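Local coordinates for protein Alp7A (Bacillus subtilis, PDB 5EC0) that binds adenine nucleotide as an actin-like protein of the bacterial cytoskeleton and probably forms filaments that segregate the plasmid encoding it, at residues N7-F10 and Y15-L18; G21-L26 and A361-L366; Y124-L129 and E370-A375; I188-N191 and E195-D198. All coordinates share one frame; numbering follows the deposited sequence.

Interaction 1 (N7-F10 and Y15-L18); sequences NVDF and YMNL
Tyr15 leans across to Val8 and Phe10, and its ring lies on the side of this antiparallel hairpin that those three residues share with Asn17. Its CG lies anti to the backbone N (chi1 167°), which carries the ring from CB over toward strand 7-10. Beyond CG, CD2 meets Phe10 CD1 at 3.6 Å. CE2 touches two partners, Val8 CG1 at 3.4 Å and Phe10 CE1, the latter lying at the Tyr15 ring edge in its plane. At the tip, OH rests against the methyl Val8 CG2 at 3.6 Å, and this buried hydroxyl finds no hydrogen-bonding partner in the model. The two rings stand at an oblique 55°, while Val8 CG1 sits over the centre of one Phe10 face, 3.3 Å above its plane, so the valine methyl covers that face and touches Tyr15 obliquely.

The other side of the hairpin carries Asp9 and Met16, whose side chains run alongside each other in the same direction. A bend at the last torsion of Met16 brings CE to 3.3 Å from Asp9 OD2, an apolar methyl beside a carboxylate. The backbones are tied by two pairs of bonds, Asn7 with Leu18 and Asp9 with Met16; the shorter of the latter pair, Asp9 N to Met16 O, measures 2.8 Å. The turn between the strands holds Asn12 and Ser13, both ADP-binding, and the Asp9 side chain is about 4 Å from the bound magnesium ion: the phosphate-binding hairpin near the N-terminus that characterises actin-like ATPases.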
loop_
_atom_site.group_PDB
_atom_site.type_symbol
_atom_site.label_atom_id
_atom_site.label_comp_id
_atom_site.label_asym_id
_atom_site.label_seq_id
_atom_site.Cartn_x
_atom_site.Cartn_y
_atom_site.Cartn_z
ATOM N N ASN A 7 6.738 9.360 -2.106
ATOM C CA ASN A 7 5.354 8.928 -2.072
ATOM C C ASN A 7 5.199 7.669 -1.235
ATOM O O ASN A 7 5.907 6.696 -1.443
ATOM C CB ASN A 7 4.856 8.692 -3.493
ATOM C CG ASN A 7 4.855 9.972 -4.318
ATOM O OD1 ASN A 7 4.284 10.995 -3.913
ATOM N ND2 ASN A 7 5.498 9.925 -5.470
ATOM N N VAL A 8 4.270 7.685 -0.294
ATOM C CA VAL A 8 4.184 6.604 0.692
ATOM C C VAL A 8 2.767 6.073 0.762
ATOM O O VAL A 8 1.815 6.851 0.848
ATOM C CB VAL A 8 4.632 7.085 2.099
ATOM C CG1 VAL A 8 4.353 6.056 3.133
ATOM C CG2 VAL A 8 6.124 7.433 2.092
ATOM N N ASP A 9 2.653 4.749 0.674
ATOM C CA ASP A 9 1.428 4.007 0.929
ATOM C C ASP A 9 1.603 3.301 2.277
ATOM O O ASP A 9 2.341 2.317 2.365
ATOM C CB ASP A 9 1.170 2.991 -0.197
ATOM C CG ASP A 9 -0.198 2.304 -0.097
ATOM O OD1 ASP A 9 -0.786 2.220 1.005
ATOM O OD2 ASP A 9 -0.685 1.830 -1.147
ATOM N N PHE A 10 0.977 3.816 3.336
ATOM C CA PHE A 10 1.003 3.112 4.621
ATOM C C PHE A 10 -0.057 2.006 4.623
ATOM O O PHE A 10 -1.148 2.182 5.169
ATOM C CB PHE A 10 0.756 4.069 5.794
ATOM C CG PHE A 10 1.818 5.107 5.981
ATOM C CD1 PHE A 10 3.076 4.753 6.455
ATOM C CD2 PHE A 10 1.552 6.448 5.718
ATOM C CE1 PHE A 10 4.056 5.707 6.639
ATOM C CE2 PHE A 10 2.530 7.409 5.897
ATOM C CZ PHE A 10 3.784 7.040 6.358
ATOM N N TYR A 15 4.132 -1.382 4.182
ATOM C CA TYR A 15 4.557 -0.025 3.900
ATOM C C TYR A 15 5.236 -0.040 2.528
ATOM O O TYR A 15 6.118 -0.857 2.306
ATOM C CB TYR A 15 5.529 0.462 4.990
ATOM C CG TYR A 15 6.286 1.727 4.660
ATOM C CD1 TYR A 15 7.439 1.692 3.877
ATOM C CD2 TYR A 15 5.859 2.951 5.144
ATOM C CE1 TYR A 15 8.133 2.851 3.572
ATOM C CE2 TYR A 15 6.560 4.122 4.858
ATOM C CZ TYR A 15 7.687 4.062 4.060
ATOM O OH TYR A 15 8.375 5.207 3.772
ATOM N N MET A 16 4.826 0.839 1.615
ATOM C CA MET A 16 5.445 0.890 0.292
ATOM C C MET A 16 5.725 2.326 -0.044
ATOM O O MET A 16 4.934 3.218 0.309
ATOM C CB MET A 16 4.544 0.250 -0.776
ATOM C CG MET A 16 3.846 -1.051 -0.336
ATOM S SD MET A 16 2.826 -1.718 -1.648
ATOM C CE MET A 16 1.737 -0.332 -1.911
ATOM N N ASN A 17 6.829 2.582 -0.734
ATOM C CA ASN A 17 7.078 3.978 -0.992
ATOM C C ASN A 17 7.869 4.097 -2.310
ATOM O O ASN A 17 8.634 3.203 -2.680
ATOM C CB ASN A 17 7.835 4.592 0.209
ATOM C CG ASN A 17 9.258 4.079 0.322
ATOM O OD1 ASN A 17 10.105 4.397 -0.514
ATOM N ND2 ASN A 17 9.417 3.040 1.092
ATOM N N LEU A 18 7.723 5.213 -2.999
ATOM C CA LEU A 18 8.620 5.505 -4.102
ATOM C C LEU A 18 9.443 6.739 -3.763
ATOM O O LEU A 18 8.897 7.800 -3.425
ATOM C CB LEU A 18 7.842 5.733 -5.401
ATOM C CG LEU A 18 7.080 4.605 -6.089
ATOM C CD1 LEU A 18 6.024 5.194 -7.045
ATOM C CD2 LEU A 18 8.074 3.765 -6.859
#

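Interaction 2 (G21-L26 and A361-L366); sequences GYFFEL and ARLLNL. With ADP (adenosine-5'-diphosphate), chain D.
The adenine end of the ADP pocket is bordered here by Arg362, whose guanidinium lies with one face over the base while its edge is held by Glu25. Arg362 NE comes to 3.3 Å from ADP C6, and CD lies over C4 and C5. The grip on Glu25 is end-on and bidentate: Arg362 NH1 bonds Glu25 OE1 at 2.8 Å and Arg362 NH2 bonds Glu25 OE2 at 2.8 Å, both nearly straight. The two bonds fix the rotation of the arginine head, with carboxylate and guanidinium planes 21° apart, and hold one of its faces against the purine. The bend at chi3 (69°) turns the head out of the line of its own chain toward the glutamate.

In the actin-like fold this joins a strand of the N-terminal sheet, 22-33, to the start of the C-terminal helix 364-386, just after the chain leaves the nucleotide site. Phe23, two residues before Glu25 on the same side of the strand, makes the apolar half of the contact. Its CE1 meets Leu363 CD2 at 3.8 Å, with Leu363 CD1 over one ring face. Leu366 CD2 instead reaches the ring at its edge, 3.9 Å from the same CE1 atom of Phe23.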
loop_
_atom_site.group_PDB
_atom_site.type_symbol
_atom_site.label_atom_id
_atom_site.label_comp_id
_atom_site.label_asym_id
_atom_site.label_seq_id
_atom_site.Cartn_x
_atom_site.Cartn_y
_atom_site.Cartn_z
ATOM N N GLY A 21 11.399 7.807 -7.703
ATOM C CA GLY A 21 11.135 6.728 -8.643
ATOM C C GLY A 21 11.688 5.380 -8.219
ATOM O O GLY A 21 11.513 4.383 -8.916
ATOM N N TYR A 22 12.351 5.337 -7.072
ATOM C CA TYR A 22 12.876 4.076 -6.579
ATOM C C TYR A 22 11.900 3.410 -5.611
ATOM O O TYR A 22 11.512 3.985 -4.577
ATOM C CB TYR A 22 14.232 4.291 -5.906
ATOM C CG TYR A 22 14.876 3.020 -5.390
ATOM C CD1 TYR A 22 15.525 2.144 -6.248
ATOM C CD2 TYR A 22 14.828 2.697 -4.041
ATOM C CE1 TYR A 22 16.117 0.973 -5.768
ATOM C CE2 TYR A 22 15.419 1.541 -3.554
ATOM C CZ TYR A 22 16.059 0.683 -4.419
ATOM O OH TYR A 22 16.634 -0.460 -3.920
ATOM N N PHE A 23 11.527 2.179 -5.948
ATOM C CA PHE A 23 10.607 1.386 -5.138
ATOM C C PHE A 23 11.278 0.445 -4.117
ATOM O O PHE A 23 12.247 -0.253 -4.427
ATOM C CB PHE A 23 9.697 0.553 -6.054
ATOM C CG PHE A 23 8.758 -0.357 -5.306
ATOM C CD1 PHE A 23 7.539 0.125 -4.831
ATOM C CD2 PHE A 23 9.095 -1.691 -5.069
ATOM C CE1 PHE A 23 6.665 -0.702 -4.126
ATOM C CE2 PHE A 23 8.233 -2.529 -4.359
ATOM C CZ PHE A 23 7.012 -2.035 -3.889
ATOM N N PHE A 24 10.750 0.441 -2.893
ATOM C CA PHE A 24 10.986 -0.652 -1.952
ATOM C C PHE A 24 9.841 -0.654 -0.950
ATOM O O PHE A 24 9.080 0.310 -0.867
ATOM C CB PHE A 24 12.355 -0.540 -1.238
ATOM C CG PHE A 24 12.469 0.629 -0.297
ATOM C CD1 PHE A 24 12.021 0.531 1.015
ATOM C CD2 PHE A 24 13.047 1.822 -0.714
ATOM C CE1 PHE A 24 12.134 1.605 1.893
ATOM C CE2 PHE A 24 13.178 2.897 0.168
ATOM C CZ PHE A 24 12.715 2.785 1.475
ATOM N N GLU A 25 9.714 -1.750 -0.215
ATOM C CA GLU A 25 8.640 -1.915 0.748
ATOM C C GLU A 25 9.139 -2.664 1.982
ATOM O O GLU A 25 10.171 -3.322 1.944
ATOM C CB GLU A 25 7.452 -2.646 0.116
ATOM C CG GLU A 25 7.802 -3.902 -0.656
ATOM C CD GLU A 25 6.566 -4.616 -1.207
ATOM O OE1 GLU A 25 5.455 -4.305 -0.750
ATOM O OE2 GLU A 25 6.699 -5.491 -2.095
ATOM N N LEU A 26 8.393 -2.537 3.070
ATOM C CA LEU A 26 8.764 -3.067 4.373
ATOM C C LEU A 26 7.528 -3.638 4.998
ATOM O O LEU A 26 6.441 -3.095 4.797
ATOM C CB LEU A 26 9.315 -1.971 5.304
ATOM C CG LEU A 26 10.508 -1.092 4.927
ATOM C CD1 LEU A 26 10.631 0.076 5.905
ATOM C CD2 LEU A 26 11.773 -1.927 4.924
ATOM N N ALA A 361 -2.071 -3.825 -9.894
ATOM C CA ALA A 361 -3.179 -3.669 -8.966
ATOM C C ALA A 361 -2.688 -3.390 -7.543
ATOM O O ALA A 361 -3.212 -2.508 -6.868
ATOM C CB ALA A 361 -4.069 -4.894 -8.994
ATOM N N ARG A 362 -1.677 -4.119 -7.085
ATOM C CA ARG A 362 -1.181 -3.882 -5.733
ATOM C C ARG A 362 -0.557 -2.478 -5.569
ATOM O O ARG A 362 -0.613 -1.893 -4.494
ATOM C CB ARG A 362 -0.166 -4.947 -5.325
ATOM C CG ARG A 362 0.135 -4.923 -3.844
ATOM C CD ARG A 362 0.858 -6.219 -3.372
ATOM N NE ARG A 362 2.226 -6.336 -3.884
ATOM C CZ ARG A 362 3.302 -5.932 -3.212
ATOM N NH1 ARG A 362 3.162 -5.399 -2.007
ATOM N NH2 ARG A 362 4.518 -6.067 -3.729
ATOM N N LEU A 363 0.020 -1.935 -6.635
ATOM C CA LEU A 363 0.746 -0.674 -6.526
ATOM C C LEU A 363 -0.012 0.537 -7.066
ATOM O O LEU A 363 0.543 1.637 -7.104
ATOM C CB LEU A 363 2.088 -0.777 -7.241
ATOM C CG LEU A 363 3.087 -1.817 -6.711
ATOM C CD1 LEU A 363 4.476 -1.629 -7.346
ATOM C CD2 LEU A 363 3.169 -1.785 -5.201
ATOM N N LEU A 364 -1.275 0.349 -7.455
ATOM C CA LEU A 364 -2.016 1.404 -8.167
ATOM C C LEU A 364 -2.160 2.708 -7.352
ATOM O O LEU A 364 -1.964 3.808 -7.892
ATOM C CB LEU A 364 -3.405 0.892 -8.586
ATOM C CG LEU A 364 -4.000 1.573 -9.821
ATOM C CD1 LEU A 364 -3.155 1.254 -11.058
ATOM C CD2 LEU A 364 -5.463 1.172 -10.055
ATOM N N ASN A 365 -2.511 2.596 -6.071
ATOM C CA ASN A 365 -2.600 3.787 -5.211
ATOM C C ASN A 365 -1.268 4.567 -5.201
ATOM O O ASN A 365 -1.237 5.781 -5.465
ATOM C CB ASN A 365 -2.994 3.402 -3.777
ATOM C CG ASN A 365 -4.502 3.188 -3.603
ATOM O OD1 ASN A 365 -5.317 3.903 -4.183
ATOM N ND2 ASN A 365 -4.868 2.186 -2.813
ATOM N N LEU A 366 -0.176 3.855 -4.912
ATOM C CA LEU A 366 1.176 4.426 -4.916
ATOM C C LEU A 366 1.507 5.119 -6.241
ATOM O O LEU A 366 2.067 6.214 -6.269
ATOM C CB LEU A 366 2.209 3.336 -4.648
ATOM C CG LEU A 366 3.669 3.741 -4.492
ATOM C CD1 LEU A 366 3.788 4.890 -3.539
ATOM C CD2 LEU A 366 4.492 2.536 -3.979
HETATM P PB ADP D . -3.817 -4.033 2.914
HETATM O O1B ADP D . -2.968 -2.769 2.853
HETATM O O2B ADP D . -5.181 -3.892 3.570
HETATM O O3B ADP D . -3.113 -5.283 3.387
HETATM P PA ADP D . -3.066 -4.543 0.163
HETATM O O1A ADP D . -1.667 -4.199 0.622
HETATM O O2A ADP D . -3.619 -3.937 -1.114
HETATM O O3A ADP D . -4.147 -4.335 1.356
HETATM O "O5'" ADP D . -3.186 -6.129 0.027
HETATM C "C5'" ADP D . -2.371 -7.025 0.772
HETATM C "C4'" ADP D . -2.547 -8.355 0.070
HETATM O "O4'" ADP D . -1.808 -8.313 -1.147
HETATM C "C3'" ADP D . -2.005 -9.549 0.831
HETATM O "O3'" ADP D . -3.058 -10.222 1.521
HETATM C "C2'" ADP D . -1.438 -10.455 -0.245
HETATM O "O2'" ADP D . -2.288 -11.597 -0.349
HETATM C "C1'" ADP D . -1.508 -9.647 -1.536
HETATM N N9 ADP D . -0.256 -9.643 -2.326
HETATM C C8 ADP D . -0.231 -9.866 -3.658
HETATM N N7 ADP D . 1.030 -9.801 -4.139
HETATM C C5 ADP D . 1.833 -9.515 -3.103
HETATM C C6 ADP D . 3.289 -9.314 -2.961
HETATM N N6 ADP D . 4.092 -9.412 -4.055
HETATM N N1 ADP D . 3.760 -9.030 -1.727
HETATM C C2 ADP D . 2.932 -8.948 -0.660
HETATM N N3 ADP D . 1.586 -9.120 -0.706
HETATM C C4 ADP D . 0.989 -9.410 -1.899
#

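Interaction 3 (Y124-L129 and E370-A375); sequences YFQTML and EVLSRA
Tyr124 and Gln126 of the strand reach toward Ser373 and Leu372 of the helix, in a contact that packs the C-terminal helix of the actin-like fold against the N-terminal sheet. The strand and helix segments run roughly antiparallel, at 146°, with their axes 9.5 Å apart at the closest. Both strand side chains start with CG anti to the backbone N, and Gln126 continues fully extended, which pushes its amide up to the helix surface.

The Tyr124 ring presents its edge: CD2 stands 3.9 Å from Ser373 CB, which lies near the ring plane, and CE2 borders Ser373 CA. The Gln126 chain crosses that of Leu372 at about a right angle, putting the amide oxygen OE1 at 3.7 Å from Leu372 CB while NE2 sits 3.6 Å from Ser373 CB. These are van der Waals touches, with no hydrogen bond between strand and helix segments. The buried amide is satisfied from beyond them, OE1 by Arg178 and NE2 by Asn7 of the neighbouring strand, so both its ends are held.

Within the helix, Ser373 OG occupies the position between backbone N and carbonyl carbon (chi1 70°) and turns back to Glu370 O at 2.8 Å, while CB touches Tyr124 and Gln126; Asn7 ND2 bonds the same hydroxyl oxygen. Glu370 OE2 also forms a salt bridge with Arg5. On the helix flank turned away from the strand, Arg374 takes that oxygen side-on with two nitrogens: NE lies 2.8 Å from Glu370 OE2 and NH2 follows at 3.2 Å.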
loop_
_atom_site.group_PDB
_atom_site.type_symbol
_atom_site.label_atom_id
_atom_site.label_comp_id
_atom_site.label_asym_id
_atom_site.label_seq_id
_atom_site.Cartn_x
_atom_site.Cartn_y
_atom_site.Cartn_z
ATOM N N TYR A 124 9.091 17.262 -1.750
ATOM C CA TYR A 124 7.673 16.964 -1.831
ATOM C C TYR A 124 7.374 15.562 -1.297
ATOM O O TYR A 124 7.736 14.565 -1.918
ATOM C CB TYR A 124 7.193 17.101 -3.281
ATOM C CG TYR A 124 5.693 17.145 -3.421
ATOM C CD1 TYR A 124 4.961 18.207 -2.890
ATOM C CD2 TYR A 124 5.003 16.143 -4.106
ATOM C CE1 TYR A 124 3.574 18.272 -3.023
ATOM C CE2 TYR A 124 3.609 16.197 -4.242
ATOM C CZ TYR A 124 2.904 17.260 -3.695
ATOM O OH TYR A 124 1.539 17.322 -3.829
ATOM N N PHE A 125 6.757 15.507 -0.121
ATOM C CA PHE A 125 6.329 14.255 0.494
ATOM C C PHE A 125 4.846 14.094 0.244
ATOM O O PHE A 125 4.076 15.054 0.380
ATOM C CB PHE A 125 6.621 14.247 2.006
ATOM C CG PHE A 125 6.109 13.015 2.738
ATOM C CD1 PHE A 125 4.817 12.970 3.252
ATOM C CD2 PHE A 125 6.940 11.909 2.938
ATOM C CE1 PHE A 125 4.357 11.848 3.926
ATOM C CE2 PHE A 125 6.484 10.786 3.609
ATOM C CZ PHE A 125 5.204 10.751 4.101
ATOM N N GLN A 126 4.436 12.877 -0.090
ATOM C CA GLN A 126 3.042 12.630 -0.348
ATOM C C GLN A 126 2.652 11.264 0.205
ATOM O O GLN A 126 3.370 10.259 0.035
ATOM C CB GLN A 126 2.771 12.730 -1.853
ATOM C CG GLN A 126 1.392 13.141 -2.217
ATOM C CD GLN A 126 1.193 13.299 -3.716
ATOM O OE1 GLN A 126 0.282 14.004 -4.145
ATOM N NE2 GLN A 126 2.031 12.629 -4.519
ATOM N N THR A 127 1.528 11.238 0.902
ATOM C CA THR A 127 0.936 9.984 1.337
ATOM C C THR A 127 -0.586 10.093 1.146
ATOM O O THR A 127 -1.062 10.895 0.318
ATOM C CB THR A 127 1.340 9.626 2.804
ATOM O OG1 THR A 127 0.852 8.323 3.129
ATOM C CG2 THR A 127 0.825 10.657 3.835
ATOM N N MET A 128 -1.352 9.283 1.864
ATOM C CA MET A 128 -2.801 9.273 1.679
ATOM C C MET A 128 -3.469 8.649 2.900
ATOM O O MET A 128 -2.786 8.090 3.756
ATOM C CB MET A 128 -3.183 8.518 0.389
ATOM C CG MET A 128 -2.337 7.284 0.142
ATOM S SD MET A 128 -2.535 6.470 -1.460
ATOM C CE MET A 128 -1.172 5.322 -1.380
ATOM N N LEU A 129 -4.793 8.761 2.986
ATOM C CA LEU A 129 -5.558 8.161 4.086
ATOM C C LEU A 129 -6.633 7.199 3.575
ATOM O O LEU A 129 -7.259 7.457 2.548
ATOM C CB LEU A 129 -6.223 9.240 4.940
ATOM C CG LEU A 129 -5.324 10.026 5.893
ATOM C CD1 LEU A 129 -6.178 10.989 6.687
ATOM C CD2 LEU A 129 -4.574 9.067 6.805
ATOM N N GLU A 370 2.435 8.805 -7.423
ATOM C CA GLU A 370 3.606 9.120 -8.229
ATOM C C GLU A 370 3.238 10.095 -9.376
ATOM O O GLU A 370 3.912 11.102 -9.594
ATOM C CB GLU A 370 4.241 7.833 -8.771
ATOM C CG GLU A 370 5.483 8.053 -9.640
ATOM C CD GLU A 370 6.682 8.628 -8.876
ATOM O OE1 GLU A 370 6.720 8.517 -7.633
ATOM O OE2 GLU A 370 7.590 9.193 -9.528
ATOM N N VAL A 371 2.152 9.796 -10.080
ATOM C CA VAL A 371 1.637 10.664 -11.135
ATOM C C VAL A 371 1.364 12.073 -10.607
ATOM O O VAL A 371 1.733 13.065 -11.240
ATOM C CB VAL A 371 0.324 10.091 -11.749
ATOM C CG1 VAL A 371 -0.473 11.186 -12.521
ATOM C CG2 VAL A 371 0.597 8.889 -12.638
ATOM N N LEU A 372 0.716 12.172 -9.446
ATOM C CA LEU A 372 0.431 13.493 -8.896
ATOM C C LEU A 372 1.723 14.231 -8.537
ATOM O O LEU A 372 1.805 15.441 -8.682
ATOM C CB LEU A 372 -0.494 13.393 -7.688
ATOM C CG LEU A 372 -1.943 13.073 -8.084
ATOM C CD1 LEU A 372 -2.867 13.070 -6.871
ATOM C CD2 LEU A 372 -2.455 14.058 -9.177
ATOM N N SER A 373 2.739 13.506 -8.091
ATOM C CA SER A 373 3.965 14.172 -7.664
ATOM C C SER A 373 4.749 14.657 -8.886
ATOM O O SER A 373 5.403 15.681 -8.808
ATOM C CB SER A 373 4.820 13.250 -6.771
ATOM O OG SER A 373 5.374 12.179 -7.510
ATOM N N ARG A 374 4.663 13.957 -10.019
ATOM C CA ARG A 374 5.282 14.476 -11.247
ATOM C C ARG A 374 4.558 15.707 -11.781
ATOM O O ARG A 374 5.181 16.585 -12.354
ATOM C CB ARG A 374 5.315 13.436 -12.367
ATOM C CG ARG A 374 5.898 12.107 -11.986
ATOM C CD ARG A 374 7.364 11.978 -12.293
ATOM N NE ARG A 374 7.758 10.601 -11.998
ATOM C CZ ARG A 374 8.458 9.821 -12.814
ATOM N NH1 ARG A 374 8.868 10.279 -13.992
ATOM N NH2 ARG A 374 8.753 8.582 -12.440
ATOM N N ALA A 375 3.241 15.757 -11.636
ATOM C CA ALA A 375 2.501 16.908 -12.135
ATOM C C ALA A 375 2.830 18.091 -11.245
ATOM O O ALA A 375 3.039 19.213 -11.721
ATOM C CB ALA A 375 1.010 16.628 -12.165
#

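Interaction 4 (I188-N191 and E195-D198); sequences IKKN and EDKD
A tight surface loop folds back here on the end of a short helix: Lys190, the first residue to leave the helical conformation of 185-189, forms an isolated backbone bridge with Asp196, and Asn191 faces Glu195. Lys197 N bonds Lys189 O at 2.9 Å, and Asn191 N bonds Glu195 O at 3.1 Å.

The side chain of Asn191 doubles this link. Its OD1 accepts from Glu195 N at 2.9 Å, the donor tilted 35° from the carbonyl plane, while ND2 gives a nearly straight bond to Glu195 OE1, which it meets from above the carboxylate plane. Amide and carboxylate are turned 55° against each other. A weak bond to the same OD1 from Asp193 N, two residues on, follows the pattern of an Asx turn. Helix 185-189 and this loop lie on the approach to strand 207-213 of the actin-like fold.

Lys197 lays its aliphatic chain along carbonyls at and just past the helix end: CD is 3.3 Å from Lys190 O and 3.4 Å from Ile188 O. The bend at chi3 (71°) sends its NZ on to Ala187 O, giving that helix carbonyl a charged donor. Lys190, bent at chi2 and chi3, brings NZ to 3.1 Å from Asp196 OD1 in a salt bridge entering above the carboxylate plane; the same ammonium also bonds Leu194 O.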
loop_
_atom_site.group_PDB
_atom_site.type_symbol
_atom_site.label_atom_id
_atom_site.label_comp_id
_atom_site.label_asym_id
_atom_site.label_seq_id
_atom_site.Cartn_x
_atom_site.Cartn_y
_atom_site.Cartn_z
ATOM N N ILE A 188 -4.407 5.262 -13.726
ATOM C CA ILE A 188 -5.145 4.835 -14.918
ATOM C C ILE A 188 -5.238 5.967 -15.975
ATOM O O ILE A 188 -5.172 5.730 -17.190
ATOM C CB ILE A 188 -6.582 4.377 -14.540
ATOM C CG1 ILE A 188 -6.555 3.302 -13.433
ATOM C CG2 ILE A 188 -7.373 3.941 -15.792
ATOM C CD1 ILE A 188 -5.776 2.020 -13.807
ATOM N N LYS A 189 -5.396 7.199 -15.505
ATOM C CA LYS A 189 -5.617 8.333 -16.400
ATOM C C LYS A 189 -4.345 8.731 -17.141
ATOM O O LYS A 189 -4.375 9.011 -18.343
ATOM C CB LYS A 189 -6.156 9.536 -15.621
ATOM C CG LYS A 189 -7.487 9.277 -14.886
ATOM C CD LYS A 189 -7.855 10.436 -13.945
ATOM C CE LYS A 189 -8.201 11.716 -14.700
ATOM N NZ LYS A 189 -9.447 11.573 -15.541
ATOM N N LYS A 190 -3.238 8.753 -16.408
ATOM C CA LYS A 190 -1.951 9.232 -16.910
ATOM C C LYS A 190 -0.813 8.237 -16.676
ATOM O O LYS A 190 -0.871 7.435 -15.736
ATOM C CB LYS A 190 -1.592 10.553 -16.224
ATOM C CG LYS A 190 -2.645 11.643 -16.327
ATOM C CD LYS A 190 -2.545 12.363 -17.639
ATOM C CE LYS A 190 -2.799 13.860 -17.481
ATOM N NZ LYS A 190 -2.479 14.553 -18.755
ATOM N N ASN A 191 0.227 8.306 -17.505
ATOM C CA ASN A 191 1.487 7.641 -17.185
ATOM C C ASN A 191 2.415 8.623 -16.445
ATOM O O ASN A 191 2.051 9.774 -16.213
ATOM C CB ASN A 191 2.151 7.080 -18.448
ATOM C CG ASN A 191 2.509 8.161 -19.463
ATOM O OD1 ASN A 191 2.550 9.346 -19.154
ATOM N ND2 ASN A 191 2.776 7.740 -20.684
ATOM N N GLU A 195 1.213 11.885 -19.740
ATOM C CA GLU A 195 0.453 11.682 -20.962
ATOM C C GLU A 195 -0.832 10.927 -20.638
ATOM O O GLU A 195 -0.796 9.997 -19.836
ATOM C CB GLU A 195 1.292 10.901 -21.978
ATOM C CG GLU A 195 2.608 11.580 -22.348
ATOM C CD GLU A 195 3.634 10.618 -22.911
ATOM O OE1 GLU A 195 3.335 9.404 -23.012
ATOM O OE2 GLU A 195 4.747 11.077 -23.257
ATOM N N ASP A 196 -1.957 11.336 -21.239
ATOM C CA ASP A 196 -3.213 10.566 -21.166
ATOM C C ASP A 196 -3.009 9.152 -21.730
ATOM O O ASP A 196 -2.456 8.986 -22.806
ATOM C CB ASP A 196 -4.361 11.241 -21.943
ATOM C CG ASP A 196 -4.938 12.481 -21.242
ATOM O OD1 ASP A 196 -4.636 12.744 -20.058
ATOM O OD2 ASP A 196 -5.730 13.192 -21.896
ATOM N N LYS A 197 -3.463 8.145 -20.993
ATOM C CA LYS A 197 -3.327 6.755 -21.402
ATOM C C LYS A 197 -4.479 6.320 -22.298
ATOM O O LYS A 197 -5.651 6.509 -21.963
ATOM C CB LYS A 197 -3.252 5.851 -20.167
ATOM C CG LYS A 197 -1.885 5.899 -19.500
ATOM C CD LYS A 197 -1.917 5.331 -18.090
ATOM C CE LYS A 197 -2.100 3.845 -18.098
ATOM N NZ LYS A 197 -1.461 3.221 -16.875
ATOM N N ASP A 198 -4.137 5.726 -23.435
ATOM C CA ASP A 198 -5.141 5.133 -24.300
ATOM C C ASP A 198 -5.992 4.125 -23.515
ATOM O O ASP A 198 -7.201 3.996 -23.730
ATOM C CB ASP A 198 -4.483 4.448 -25.497
ATOM C CG ASP A 198 -5.496 3.978 -26.502
ATOM O OD1 ASP A 198 -6.064 4.840 -27.201
ATOM O OD2 ASP A 198 -5.752 2.759 -26.570
#

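Interactions 1 and 2 share a sheet and lie next to the nucleotide, their centres 6 Å apart; Tyr15 O and Leu26 N, 2.9 Å apart, connect their adjacent strands. Interaction 3 joins the other edge of the hairpin, with Val8 N 2.7 Å from Gln126 O. The C-terminal helix runs through interactions 2 and 3, where Asn365 CB lies 3.6 Å from Met128 CE. Interaction 4 is peripheral, its centre 21 Å from that of interaction 1, but Ile188 CD1 is 3.9 Å from Leu364 CD2 and Lys190 O is 3.7 Å from Val371 CG2. Helix 364-386 thus takes part in interactions 2 and 3 and touches interaction 4 through Leu364 and Val371.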